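Local atomic coordinates of carboxylesterase SOBER1 (Arabidopsis thaliana, PDB entry 6AVX), a protein that hydrolyses carboxylic esters, preferring short acyl chains, shows phospholipase A2 activity, and restrains the plant hypersensitive response triggered by the bacterial effector AvrBsT. Residues H194-N198 / K199-Y203. The protein carries 1 engineered substitution. Numbering follows the deposited sequence.
Sequences HSISN and KELKY
Ser197 and Glu200 close a capping box at the start of helix 198-212, the last helix of this alpha/beta hydrolase, and illustrate how each of two side chains can accept the other residue's backbone N-H at a helix N-terminus. Ser197 OG, set between its own backbone N and carbonyl carbon (chi1 72°), accepts from Glu200 N at 3.1 Å. In return Glu200, extended with CG anti to its backbone N (chi1 -178°), runs back along the incoming loop until OE2 accepts from Ser197 N at 3.1 Å, met nearly along the carboxylate C-O axis. The other oxygen, Glu200 OE1, accepts a short 2.6 Å bond from a water that also donates to Ser195 O, tying the buried acid to the loop that carries His194, probably the histidine of the charge relay and hydrogen-bonded to Asp162. An apolar contact flanks the box: the Ile196 and Leu201 side chains cross at about a right angle, bringing Ile196 CG2 to 3.5 Å from Leu201 CG. The exposed Lys199 lays its CG against Ser197 OG, then bends at its last two torsions, and a second water joins its tip to the serine, 3.2 Å from Lys199 NZ and 2.9 Å from Ser197 OG.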
loop_
_atom_site.group_PDB
_atom_site.type_symbol
_atom_site.label_atom_id
_atom_site.label_comp_id
_atom_site.label_asym_id
_atom_site.label_seq_id
_atom_site.Cartn_x
_atom_site.Cartn_y
_atom_site.Cartn_z
ATOM N N HIS A 194 -6.938 -13.224 4.918
ATOM C CA HIS A 194 -5.727 -12.537 4.489
ATOM C C HIS A 194 -5.398 -12.952 3.060
ATOM O O HIS A 194 -4.484 -13.729 2.801
ATOM C CB HIS A 194 -4.577 -12.863 5.425
ATOM C CG HIS A 194 -3.435 -11.918 5.301
ATOM N ND1 HIS A 194 -3.540 -10.591 5.650
ATOM C CD2 HIS A 194 -2.178 -12.098 4.840
ATOM C CE1 HIS A 194 -2.384 -9.987 5.419
ATOM N NE2 HIS A 194 -1.540 -10.886 4.945
ATOM N N SER A 195 -6.191 -12.435 2.129
ATOM C CA SER A 195 -6.026 -12.761 0.721
ATOM C C SER A 195 -6.717 -11.668 -0.068
ATOM O O SER A 195 -7.380 -10.794 0.494
ATOM C CB SER A 195 -6.634 -14.130 0.387
ATOM O OG SER A 195 -8.035 -14.112 0.577
ATOM N N ILE A 196 -6.559 -11.741 -1.384
ATOM C CA ILE A 196 -7.206 -10.825 -2.313
ATOM C C ILE A 196 -8.346 -11.552 -2.997
ATOM O O ILE A 196 -8.145 -12.643 -3.538
ATOM C CB ILE A 196 -6.220 -10.336 -3.380
ATOM C CG1 ILE A 196 -5.061 -9.594 -2.725
ATOM C CG2 ILE A 196 -6.948 -9.446 -4.411
ATOM C CD1 ILE A 196 -3.999 -9.150 -3.702
ATOM N N SER A 197 -9.510 -10.932 -3.040
ATOM C CA SER A 197 -10.593 -11.459 -3.857
ATOM C C SER A 197 -10.742 -10.653 -5.141
ATOM O O SER A 197 -10.381 -9.474 -5.208
ATOM C CB SER A 197 -11.908 -11.438 -3.095
ATOM O OG SER A 197 -12.375 -10.118 -2.955
ATOM N N ASN A 198 -11.272 -11.302 -6.177
ATOM C CA ASN A 198 -11.464 -10.600 -7.441
ATOM C C ASN A 198 -12.432 -9.440 -7.278
ATOM O O ASN A 198 -12.229 -8.377 -7.871
ATOM C CB ASN A 198 -11.925 -11.567 -8.531
ATOM C CG ASN A 198 -10.779 -12.406 -9.089
ATOM O OD1 ASN A 198 -9.602 -12.073 -8.921
ATOM N ND2 ASN A 198 -11.123 -13.492 -9.772
ATOM N N LYS A 199 -13.460 -9.592 -6.447
ATOM C CA LYS A 199 -14.390 -8.487 -6.250
ATOM C C LYS A 199 -13.695 -7.300 -5.593
ATOM O O LYS A 199 -14.012 -6.140 -5.887
ATOM C CB LYS A 199 -15.601 -8.934 -5.432
ATOM C CG LYS A 199 -15.301 -9.323 -3.992
ATOM C CD LYS A 199 -16.550 -9.856 -3.288
ATOM C CE LYS A 199 -16.965 -11.235 -3.805
ATOM N NZ LYS A 199 -15.920 -12.284 -3.578
ATOM N N GLU A 200 -12.769 -7.573 -4.675
ATOM C CA GLU A 200 -11.984 -6.517 -4.048
ATOM C C GLU A 200 -11.176 -5.747 -5.090
ATOM O O GLU A 200 -11.101 -4.507 -5.046
ATOM C CB GLU A 200 -11.085 -7.191 -3.013
ATOM C CG GLU A 200 -10.220 -6.287 -2.222
ATOM C CD GLU A 200 -9.274 -7.074 -1.326
ATOM O OE1 GLU A 200 -8.708 -6.459 -0.387
ATOM O OE2 GLU A 200 -9.097 -8.293 -1.535
ATOM N N LEU A 201 -10.596 -6.459 -6.056
ATOM C CA LEU A 201 -9.859 -5.812 -7.136
ATOM C C LEU A 201 -10.787 -5.001 -8.030
ATOM O O LEU A 201 -10.428 -3.902 -8.465
ATOM C CB LEU A 201 -9.098 -6.853 -7.962
ATOM C CG LEU A 201 -7.983 -7.598 -7.233
ATOM C CD1 LEU A 201 -7.380 -8.631 -8.146
ATOM C CD2 LEU A 201 -6.921 -6.610 -6.750
ATOM N N LYS A 202 -11.976 -5.526 -8.336
ATOM C CA LYS A 202 -12.898 -4.770 -9.180
ATOM C C LYS A 202 -13.306 -3.466 -8.508
ATOM O O LYS A 202 -13.516 -2.449 -9.178
ATOM C CB LYS A 202 -14.149 -5.596 -9.474
ATOM C CG LYS A 202 -13.927 -6.889 -10.214
ATOM C CD LYS A 202 -13.318 -6.696 -11.563
ATOM C CE LYS A 202 -13.270 -8.030 -12.304
ATOM N NZ LYS A 202 -12.657 -7.904 -13.643
ATOM N N TYR A 203 -13.473 -3.481 -7.190
ATOM C CA TYR A 203 -13.814 -2.251 -6.487
ATOM C C TYR A 203 -12.669 -1.249 -6.538
ATOM O O TYR A 203 -12.892 -0.043 -6.734
ATOM C CB TYR A 203 -14.158 -2.578 -5.042
ATOM C CG TYR A 203 -14.851 -1.462 -4.312
ATOM C CD1 TYR A 203 -16.220 -1.285 -4.444
ATOM C CD2 TYR A 203 -14.159 -0.586 -3.485
ATOM C CE1 TYR A 203 -16.882 -0.274 -3.781
ATOM C CE2 TYR A 203 -14.816 0.432 -2.812
ATOM C CZ TYR A 203 -16.176 0.583 -2.974
ATOM O OH TYR A 203 -16.844 1.586 -2.315
HETATM O O HOH W 1 -6.950 -8.024 0.690
HETATM O O HOH W 2 -14.352 -11.059 -1.029
#